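Local coordinates for putative lipoprotein (Bacteroides fragilis, PDB 3QNK) that is of unknown function but, as a putative SusD-like lipoprotein of the outer membrane, probably binds glycans at the cell surface for uptake, at residues D26-S32 against K83-C87; D73-W77 against E121-Y126; W386-R390 against A448-Q452. All coordinates share one frame; numbering follows the deposited sequence.

Overall arrangement
Contacts 1 and 2 lie in the N-terminal helical part of the chain and share helix 76-93. Contact 1 pairs it with the last part of helix 17-29, and contact 2 pairs its start with helix 101-126. Both pack helices of the alpha-alpha superhelix against each other. Their segments alternate along the sequence, their centres are about 15 Å apart, and Val-84 touches Met-122 between them. Contact 3 follows later, joining a small antiparallel sheet to the loop between helices 432-446 and 453-460. Its centre is about 20 Å from that of contact 1 and about 17 Å from that of contact 2. Ile-31 packs on Ile-388, which joins contact 1 to this later part of the SusD-like fold.

Contact 1: residues D26-S32 against K83-C87; sequences DLYSEIS and KVRKC
Lys-83 NZ is gripped by three oxygens of 26-32. Lys-83 NZ donates to the backbone O of Glu-30 at 2.7 Å, in the carbonyl plane and on a lone pair. Lys-83 NZ also donates to Glu-30 OE1 at 3.1 Å, nearly along the C-O axis of that oxygen, and to Ser-32 OG. A bend at the last torsion (chi4 -72°) turns the amine toward these three acceptors. Tyr-80 adds a cation-pi contact to Lys-83. The other carboxylate oxygen, Glu-30 OE2, takes a bond from Lys-86 NZ at 2.8 Å. That bond comes on the anti side and lies 24° out of the carboxylate plane. Glu-30 therefore bridges both lysines, which should hold its carboxylate in one orientation.

The two segments are the last part of helix 17-29 with the residues after it, and the middle of helix 76-93. They belong to the alpha-alpha superhelix of this SusD-like protein. Leu-27 packs between the helices: its CD2 lies 3.5 Å from Lys-86 CB and 4.0 Å from Cys-87 SG. Leu-114 of helix 101-126 touches Leu-27 as well, and Phe-118 of that helix touches Cys-87.

Lys-86 reaches out extended beyond CG, crossing Glu-30 and Asp-26 at about a right angle. Lys-86 NZ is shared between Glu-30 OE2 and Asp-26 OD2, meeting the latter at 3.0 Å on its syn side, somewhat out of the carboxylate plane. Asp-26 also packs on Ile-8 of the second subunit.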
loop_
_atom_site.group_PDB
_atom_site.type_symbol
_atom_site.label_atom_id
_atom_site.label_comp_id
_atom_site.label_asym_id
_atom_site.label_seq_id
_atom_site.Cartn_x
_atom_site.Cartn_y
_atom_site.Cartn_z
ATOM N N ASP B 26 -17.131 -6.350 2.458
ATOM C CA ASP B 26 -15.697 -6.133 2.268
ATOM C C ASP B 26 -15.454 -5.295 1.025
ATOM O O ASP B 26 -14.559 -4.445 1.028
ATOM C CB ASP B 26 -14.959 -7.469 2.181
ATOM C CG ASP B 26 -13.449 -7.354 2.122
ATOM O OD1 ASP B 26 -12.873 -6.715 3.025
ATOM O OD2 ASP B 26 -12.836 -7.965 1.203
ATOM N N LEU B 27 -16.265 -5.518 -0.034
ATOM C CA LEU B 27 -16.146 -4.767 -1.285
ATOM C C LEU B 27 -16.563 -3.318 -1.062
ATOM O O LEU B 27 -15.920 -2.413 -1.591
ATOM C CB LEU B 27 -16.953 -5.408 -2.425
ATOM C CG LEU B 27 -16.500 -6.779 -2.903
ATOM C CD1 LEU B 27 -17.533 -7.400 -3.813
ATOM C CD2 LEU B 27 -15.213 -6.695 -3.640
ATOM N N TYR B 28 -17.592 -3.089 -0.246
ATOM C CA TYR B 28 -18.003 -1.727 0.095
ATOM C C TYR B 28 -16.912 -1.059 0.925
ATOM O O TYR B 28 -16.645 0.128 0.743
ATOM C CB TYR B 28 -19.329 -1.714 0.872
ATOM C CG TYR B 28 -20.577 -1.740 0.016
ATOM C CD1 TYR B 28 -21.060 -0.575 -0.587
ATOM C CD2 TYR B 28 -21.336 -2.904 -0.113
ATOM C CE1 TYR B 28 -22.238 -0.583 -1.340
ATOM C CE2 TYR B 28 -22.503 -2.929 -0.879
ATOM C CZ TYR B 28 -22.960 -1.764 -1.481
ATOM O OH TYR B 28 -24.112 -1.786 -2.239
ATOM N N SER B 29 -16.253 -1.834 1.815
ATOM C CA SER B 29 -15.178 -1.341 2.683
ATOM C C SER B 29 -13.952 -0.901 1.851
ATOM O O SER B 29 -13.127 -0.120 2.332
ATOM C CB SER B 29 -14.804 -2.387 3.736
ATOM O OG SER B 29 -13.555 -3.014 3.494
ATOM N N GLU B 30 -13.873 -1.357 0.586
ATOM C CA GLU B 30 -12.802 -0.985 -0.329
ATOM C C GLU B 30 -13.008 0.421 -0.893
ATOM O O GLU B 30 -12.116 0.922 -1.569
ATOM C CB GLU B 30 -12.652 -2.005 -1.466
ATOM C CG GLU B 30 -11.965 -3.297 -1.054
ATOM C CD GLU B 30 -10.552 -3.232 -0.512
ATOM O OE1 GLU B 30 -9.837 -2.238 -0.780
ATOM O OE2 GLU B 30 -10.150 -4.204 0.166
ATOM N N ILE B 31 -14.150 1.074 -0.611
ATOM C CA ILE B 31 -14.365 2.449 -1.061
ATOM C C ILE B 31 -13.416 3.328 -0.240
ATOM O O ILE B 31 -13.462 3.300 1.002
ATOM C CB ILE B 31 -15.846 2.911 -0.947
ATOM C CG1 ILE B 31 -16.772 2.091 -1.847
ATOM C CG2 ILE B 31 -15.964 4.418 -1.253
ATOM C CD1 ILE B 31 -18.241 2.209 -1.443
ATOM N N SER B 32 -12.528 4.054 -0.927
ATOM C CA SER B 32 -11.547 4.908 -0.248
ATOM C C SER B 32 -11.929 6.378 -0.319
ATOM O O SER B 32 -12.435 6.848 -1.350
ATOM C CB SER B 32 -10.167 4.730 -0.869
ATOM O OG SER B 32 -9.746 3.386 -0.790
ATOM N N LYS B 83 -8.819 -3.973 -5.646
ATOM C CA LYS B 83 -10.258 -3.771 -5.439
ATOM C C LYS B 83 -11.029 -4.434 -6.555
ATOM O O LYS B 83 -11.997 -5.158 -6.303
ATOM C CB LYS B 83 -10.602 -2.270 -5.364
ATOM C CG LYS B 83 -9.890 -1.525 -4.260
ATOM C CD LYS B 83 -10.365 -0.078 -4.230
ATOM C CE LYS B 83 -9.412 0.801 -3.469
ATOM N NZ LYS B 83 -9.450 0.571 -1.985
ATOM N N VAL B 84 -10.566 -4.219 -7.799
ATOM C CA VAL B 84 -11.171 -4.799 -8.996
ATOM C C VAL B 84 -11.012 -6.318 -8.934
ATOM O O VAL B 84 -11.983 -7.019 -9.206
ATOM C CB VAL B 84 -10.601 -4.185 -10.295
ATOM C CG1 VAL B 84 -10.961 -5.033 -11.511
ATOM C CG2 VAL B 84 -11.095 -2.754 -10.483
ATOM N N ARG B 85 -9.828 -6.825 -8.511
ATOM C CA ARG B 85 -9.594 -8.272 -8.398
ATOM C C ARG B 85 -10.663 -8.923 -7.494
ATOM O O ARG B 85 -11.220 -9.960 -7.869
ATOM C CB ARG B 85 -8.182 -8.569 -7.891
ATOM C CG ARG B 85 -7.823 -10.060 -7.899
ATOM C CD ARG B 85 -6.431 -10.331 -7.353
ATOM N NE ARG B 85 -6.042 -11.721 -7.570
ATOM C CZ ARG B 85 -6.090 -12.666 -6.638
ATOM N NH1 ARG B 85 -6.502 -12.376 -5.414
ATOM N NH2 ARG B 85 -5.734 -13.912 -6.926
ATOM N N LYS B 86 -10.990 -8.274 -6.350
ATOM C CA LYS B 86 -11.988 -8.739 -5.392
ATOM C C LYS B 86 -13.386 -8.778 -6.018
ATOM O O LYS B 86 -14.139 -9.702 -5.725
ATOM C CB LYS B 86 -11.975 -7.868 -4.139
ATOM C CG LYS B 86 -10.720 -8.013 -3.273
ATOM C CD LYS B 86 -10.870 -7.225 -1.980
ATOM C CE LYS B 86 -9.723 -7.447 -1.028
ATOM N NZ LYS B 86 -10.079 -7.014 0.347
ATOM N N CYS B 87 -13.718 -7.824 -6.918
ATOM C CA CYS B 87 -15.009 -7.799 -7.638
ATOM C C CYS B 87 -15.098 -8.959 -8.602
ATOM O O CYS B 87 -16.107 -9.675 -8.601
ATOM C CB CYS B 87 -15.217 -6.486 -8.382
ATOM S SG CYS B 87 -15.314 -5.027 -7.318
#

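Contact 2: residues D73-W77 against E121-Y126; sequences DDDVW and EMVKRY. With PO4 (phosphate ion), chain F.
Tyr-126 and Arg-125 carry the polar bonds to 73-77. Tyr-126 OH donates to Asp-73 OD2 and accepts from the backbone N of Trp-77 at 2.9 Å. It thus links the type I' turn of Asp-73 to Val-76 with the first turn of helix 76-93. Arg-125 NH2 forms a salt bridge with Asp-74 OD2 at 2.7 Å, nearly in the guanidinium plane and on the anti lone pair of the oxygen. The carboxylate stands almost upright to that plane, 80° apart. Arg-125 NH1 pairs with Glu-121 OE1, and both NH1 and NH2 bond O1 of a phosphate, probably from the crystallisation liquor.

The aromatic contact is T-shaped. The six-membered ring of Trp-77 points its edge at a face of Tyr-126, with CE3 over the ring centre and planes at 87°. Trp-77 CG lies anti to the backbone N (chi1 -172°), which swings the indole to that face.

Apolar packing centres on Val-76, a knob among Glu-121, Met-122, Arg-125 and Tyr-126. Its CG2 sits over the guanidinium face, 3.5 Å from Arg-125 CZ. Its CG1 meets CG of the selenomethionine Met-122 at 3.8 Å.

Around this pair, Met-122 also touches Tyr-80 and Tyr-81 of helix 76-93. Tyr-455 of helix 453-460 packs on Glu-121 and Arg-125, and Val-123 faces helix 149-166.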
loop_
_atom_site.group_PDB
_atom_site.type_symbol
_atom_site.label_atom_id
_atom_site.label_comp_id
_atom_site.label_asym_id
_atom_site.label_seq_id
_atom_site.Cartn_x
_atom_site.Cartn_y
_atom_site.Cartn_z
ATOM N N ASP B 73 0.240 9.793 -8.038
ATOM C CA ASP B 73 -1.033 9.226 -8.506
ATOM C C ASP B 73 -1.894 8.756 -7.350
ATOM O O ASP B 73 -3.003 8.264 -7.565
ATOM C CB ASP B 73 -0.758 8.054 -9.470
ATOM C CG ASP B 73 -0.050 6.840 -8.884
ATOM O OD1 ASP B 73 0.740 7.014 -7.918
ATOM O OD2 ASP B 73 -0.292 5.708 -9.389
ATOM N N ASP B 74 -1.374 8.916 -6.116
ATOM C CA ASP B 74 -2.012 8.556 -4.852
ATOM C C ASP B 74 -2.203 7.042 -4.772
ATOM O O ASP B 74 -3.150 6.570 -4.135
ATOM C CB ASP B 74 -3.353 9.307 -4.686
ATOM C CG ASP B 74 -3.283 10.805 -4.964
ATOM O OD1 ASP B 74 -2.241 11.437 -4.604
ATOM O OD2 ASP B 74 -4.265 11.349 -5.530
ATOM N N ASP B 75 -1.312 6.282 -5.453
ATOM C CA ASP B 75 -1.255 4.816 -5.534
ATOM C C ASP B 75 -2.541 4.225 -6.061
ATOM O O ASP B 75 -2.858 3.064 -5.742
ATOM C CB ASP B 75 -0.917 4.218 -4.153
ATOM C CG ASP B 75 0.423 4.673 -3.590
ATOM O OD1 ASP B 75 1.468 4.356 -4.205
ATOM O OD2 ASP B 75 0.432 5.294 -2.507
ATOM N N VAL B 76 -3.289 5.012 -6.882
ATOM C CA VAL B 76 -4.588 4.569 -7.392
ATOM C C VAL B 76 -4.431 3.335 -8.322
ATOM O O VAL B 76 -5.178 2.380 -8.147
ATOM C CB VAL B 76 -5.427 5.711 -7.998
ATOM C CG1 VAL B 76 -6.644 5.176 -8.785
ATOM C CG2 VAL B 76 -5.913 6.628 -6.879
ATOM N N TRP B 77 -3.445 3.332 -9.233
ATOM C CA TRP B 77 -3.208 2.196 -10.122
ATOM C C TRP B 77 -2.960 0.891 -9.307
ATOM O O TRP B 77 -3.665 -0.101 -9.517
ATOM C CB TRP B 77 -2.029 2.496 -11.065
ATOM C CG TRP B 77 -1.834 1.473 -12.150
ATOM C CD1 TRP B 77 -1.260 0.245 -12.023
ATOM C CD2 TRP B 77 -2.166 1.621 -13.541
ATOM N NE1 TRP B 77 -1.192 -0.375 -13.251
ATOM C CE2 TRP B 77 -1.754 0.436 -14.198
ATOM C CE3 TRP B 77 -2.793 2.632 -14.296
ATOM C CZ2 TRP B 77 -1.964 0.222 -15.568
ATOM C CZ3 TRP B 77 -3.000 2.420 -15.651
ATOM C CH2 TRP B 77 -2.586 1.227 -16.276
ATOM N N GLU B 121 -12.501 5.573 -10.924
ATOM C CA GLU B 121 -11.431 6.270 -10.189
ATOM C C GLU B 121 -10.100 6.212 -10.926
ATOM O O GLU B 121 -9.325 7.174 -10.882
ATOM C CB GLU B 121 -11.228 5.718 -8.781
ATOM C CG GLU B 121 -11.913 6.553 -7.717
ATOM C CD GLU B 121 -11.657 8.050 -7.713
ATOM O OE1 GLU B 121 -10.470 8.441 -7.693
ATOM O OE2 GLU B 121 -12.639 8.830 -7.700
HETATM N N MSE B 122 -9.845 5.100 -11.619
HETATM C CA MSE B 122 -8.629 4.922 -12.395
HETATM C C MSE B 122 -8.718 5.676 -13.710
HETATM O O MSE B 122 -7.807 6.436 -14.038
HETATM C CB MSE B 122 -8.370 3.432 -12.646
HETATM C CG MSE B 122 -7.993 2.679 -11.375
HETATM SE SE MSE B 122 -7.321 0.932 -11.777
HETATM C CE MSE B 122 -8.909 0.035 -11.844
ATOM N N VAL B 123 -9.812 5.477 -14.461
ATOM C CA VAL B 123 -10.018 6.087 -15.778
ATOM C C VAL B 123 -10.006 7.608 -15.699
ATOM O O VAL B 123 -9.338 8.227 -16.534
ATOM C CB VAL B 123 -11.287 5.540 -16.487
ATOM C CG1 VAL B 123 -11.562 6.265 -17.800
ATOM C CG2 VAL B 123 -11.131 4.051 -16.743
ATOM N N LYS B 124 -10.671 8.219 -14.685
ATOM C CA LYS B 124 -10.697 9.689 -14.549
ATOM C C LYS B 124 -9.259 10.273 -14.340
ATOM O O LYS B 124 -9.042 11.446 -14.608
ATOM C CB LYS B 124 -11.689 10.174 -13.462
ATOM C CG LYS B 124 -11.362 9.756 -12.032
ATOM C CD LYS B 124 -12.222 10.516 -11.002
ATOM C CE LYS B 124 -13.572 9.910 -10.697
ATOM N NZ LYS B 124 -14.547 10.955 -10.230
ATOM N N ARG B 125 -8.285 9.443 -13.964
ATOM C CA ARG B 125 -6.912 9.832 -13.686
ATOM C C ARG B 125 -5.974 9.526 -14.835
ATOM O O ARG B 125 -5.400 10.449 -15.413
ATOM C CB ARG B 125 -6.400 9.126 -12.410
ATOM C CG ARG B 125 -7.000 9.639 -11.115
ATOM C CD ARG B 125 -6.520 8.794 -9.965
ATOM N NE ARG B 125 -6.134 9.572 -8.781
ATOM C CZ ARG B 125 -6.973 9.887 -7.799
ATOM N NH1 ARG B 125 -8.246 9.541 -7.873
ATOM N NH2 ARG B 125 -6.547 10.568 -6.746
ATOM N N TYR B 126 -5.811 8.227 -15.163
ATOM C CA TYR B 126 -4.873 7.740 -16.182
ATOM C C TYR B 126 -5.438 7.696 -17.621
ATOM O O TYR B 126 -4.648 7.627 -18.563
ATOM C CB TYR B 126 -4.385 6.326 -15.800
ATOM C CG TYR B 126 -3.903 6.194 -14.365
ATOM C CD1 TYR B 126 -2.607 6.550 -14.007
ATOM C CD2 TYR B 126 -4.738 5.692 -13.371
ATOM C CE1 TYR B 126 -2.159 6.432 -12.692
ATOM C CE2 TYR B 126 -4.294 5.556 -12.056
ATOM C CZ TYR B 126 -3.006 5.933 -11.721
ATOM O OH TYR B 126 -2.560 5.778 -10.433
HETATM P P PO4 F . -9.636 8.739 -3.735
HETATM O O1 PO4 F . -8.893 9.709 -4.788
HETATM O O2 PO4 F . -8.681 7.492 -3.282
HETATM O O3 PO4 F . -10.358 9.621 -2.571
HETATM O O4 PO4 F . -10.876 8.071 -4.451
#

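Contact 3: residues W386-R390 against A448-Q452; sequences WIILR and AFEEQ
Arg-390 and Glu-450 join a bulged strand to the loop that follows helix 432-446. Ile-388 and Leu-389 both face Phe-240 in a classic beta bulge. Strands 384-387 and 389-390 both pair antiparallel with strand 238-244, and the chain turns a corner at Ile-388 between them.

The tight part is buried. Arg-390 NH1 meets Glu-450 OE2 at 2.6 Å in a salt bridge whose hydrogen bond is weak, with an N-H...O angle of 115°. The guanidinium and carboxylate are nearly coplanar, 19° apart, and OE2 lies at the guanidinium edge. A bend at chi3 (69°) brings NH1 to the Glu-450 carboxylate. On its other terminal nitrogen, NH2, Arg-390 has a salt bridge to Glu-446 at the end of helix 432-446. Glu-450 and Glu-446 both pair with this buried arginine, which probably stabilises its positive charge. Trp-386 is buried too, and its benzo edge packs on the loop.

The looser side lies at Glu-451, which is partly exposed. Its CB is 4.1 Å from Trp-386 CZ2. Glu-451 OE1 is hydrogen-bonded to Gln-37 NE2. The nearest side-chain atom of Glu-451 is about 3 Å from a phosphate, probably from the crystallisation liquor.

Trp-364 packs edge-to-face on Trp-386 and donates through NE1 to the carbonyl O of Phe-449. That same Phe-449 O lies near the plane of the Trp-386 ring, 3.6 Å from CH2.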
loop_
_atom_site.group_PDB
_atom_site.type_symbol
_atom_site.label_atom_id
_atom_site.label_comp_id
_atom_site.label_asym_id
_atom_site.label_seq_id
_atom_site.Cartn_x
_atom_site.Cartn_y
_atom_site.Cartn_z
ATOM N N TRP B 386 -19.250 11.515 3.971
ATOM C CA TRP B 386 -18.730 11.779 2.631
ATOM C C TRP B 386 -19.786 11.421 1.596
ATOM O O TRP B 386 -20.068 10.242 1.393
ATOM C CB TRP B 386 -17.414 11.012 2.388
ATOM C CG TRP B 386 -16.706 11.447 1.142
ATOM C CD1 TRP B 386 -16.436 10.684 0.042
ATOM C CD2 TRP B 386 -16.219 12.770 0.849
ATOM N NE1 TRP B 386 -15.799 11.448 -0.921
ATOM C CE2 TRP B 386 -15.667 12.734 -0.453
ATOM C CE3 TRP B 386 -16.255 13.998 1.536
ATOM C CZ2 TRP B 386 -15.117 13.869 -1.061
ATOM C CZ3 TRP B 386 -15.731 15.126 0.922
ATOM C CH2 TRP B 386 -15.140 15.049 -0.346
ATOM N N ILE B 387 -20.400 12.440 0.987
ATOM C CA ILE B 387 -21.465 12.239 0.005
ATOM C C ILE B 387 -20.865 12.206 -1.397
ATOM O O ILE B 387 -20.549 13.252 -1.994
ATOM C CB ILE B 387 -22.592 13.276 0.143
ATOM C CG1 ILE B 387 -23.080 13.315 1.609
ATOM C CG2 ILE B 387 -23.711 12.943 -0.832
ATOM C CD1 ILE B 387 -23.907 14.531 1.996
ATOM N N ILE B 388 -20.714 10.988 -1.912
ATOM C CA ILE B 388 -20.141 10.739 -3.233
ATOM C C ILE B 388 -21.154 11.199 -4.295
ATOM O O ILE B 388 -20.765 11.854 -5.240
ATOM C CB ILE B 388 -19.686 9.241 -3.375
ATOM C CG1 ILE B 388 -18.578 8.913 -2.326
ATOM C CG2 ILE B 388 -19.165 8.956 -4.778
ATOM C CD1 ILE B 388 -18.374 7.448 -1.970
ATOM N N LEU B 389 -22.440 10.933 -4.108
ATOM C CA LEU B 389 -23.452 11.359 -5.066
ATOM C C LEU B 389 -24.643 12.049 -4.356
ATOM O O LEU B 389 -25.287 11.451 -3.484
ATOM C CB LEU B 389 -23.943 10.170 -5.921
ATOM C CG LEU B 389 -22.919 9.378 -6.761
ATOM C CD1 LEU B 389 -23.532 8.031 -7.208
ATOM C CD2 LEU B 389 -22.491 10.164 -7.979
ATOM N N ARG B 390 -24.891 13.327 -4.735
ATOM C CA ARG B 390 -25.977 14.212 -4.285
ATOM C C ARG B 390 -26.961 14.492 -5.421
ATOM O O ARG B 390 -26.535 14.612 -6.577
ATOM C CB ARG B 390 -25.400 15.557 -3.858
ATOM C CG ARG B 390 -24.922 15.724 -2.436
ATOM C CD ARG B 390 -24.036 16.978 -2.397
ATOM N NE ARG B 390 -24.853 18.163 -2.603
ATOM C CZ ARG B 390 -24.416 19.358 -2.956
ATOM N NH1 ARG B 390 -23.124 19.574 -3.136
ATOM N NH2 ARG B 390 -25.264 20.358 -3.099
ATOM N N ALA B 448 -17.864 22.745 -4.560
ATOM C CA ALA B 448 -16.574 23.099 -3.975
ATOM C C ALA B 448 -16.265 22.148 -2.804
ATOM O O ALA B 448 -17.159 21.839 -2.025
ATOM C CB ALA B 448 -16.580 24.549 -3.514
ATOM N N PHE B 449 -15.037 21.625 -2.730
ATOM C CA PHE B 449 -14.526 20.740 -1.655
ATOM C C PHE B 449 -15.193 19.393 -1.669
ATOM O O PHE B 449 -15.160 18.676 -0.663
ATOM C CB PHE B 449 -14.584 21.392 -0.253
ATOM C CG PHE B 449 -13.966 22.759 -0.330
ATOM C CD1 PHE B 449 -12.623 22.911 -0.685
ATOM C CD2 PHE B 449 -14.756 23.907 -0.212
ATOM C CE1 PHE B 449 -12.068 24.182 -0.862
ATOM C CE2 PHE B 449 -14.209 25.172 -0.418
ATOM C CZ PHE B 449 -12.860 25.304 -0.710
ATOM N N GLU B 450 -15.733 19.007 -2.832
ATOM C CA GLU B 450 -16.378 17.700 -2.987
ATOM C C GLU B 450 -15.645 16.855 -4.008
ATOM O O GLU B 450 -16.256 16.002 -4.629
ATOM C CB GLU B 450 -17.845 17.853 -3.345
ATOM C CG GLU B 450 -18.685 18.195 -2.130
ATOM C CD GLU B 450 -20.154 18.286 -2.470
ATOM O OE1 GLU B 450 -20.871 17.263 -2.346
ATOM O OE2 GLU B 450 -20.564 19.367 -2.945
ATOM N N GLU B 451 -14.328 17.081 -4.149
ATOM C CA GLU B 451 -13.409 16.333 -5.013
ATOM C C GLU B 451 -13.841 16.333 -6.498
ATOM O O GLU B 451 -13.667 15.318 -7.187
ATOM C CB GLU B 451 -13.216 14.880 -4.492
ATOM C CG GLU B 451 -11.775 14.409 -4.603
ATOM C CD GLU B 451 -11.439 12.966 -4.249
ATOM O OE1 GLU B 451 -11.994 12.436 -3.247
ATOM O OE2 GLU B 451 -10.554 12.397 -4.941
ATOM N N GLN B 452 -14.334 17.477 -7.017
ATOM C CA GLN B 452 -14.743 17.525 -8.429
ATOM C C GLN B 452 -13.969 18.531 -9.260
ATOM O O GLN B 452 -13.748 18.292 -10.430
ATOM C CB GLN B 452 -16.238 17.854 -8.535
ATOM C CG GLN B 452 -17.177 16.693 -8.272
ATOM C CD GLN B 452 -18.314 16.677 -9.247
ATOM O OE1 GLN B 452 -18.150 16.796 -10.491
ATOM N NE2 GLN B 452 -19.475 16.416 -8.699
#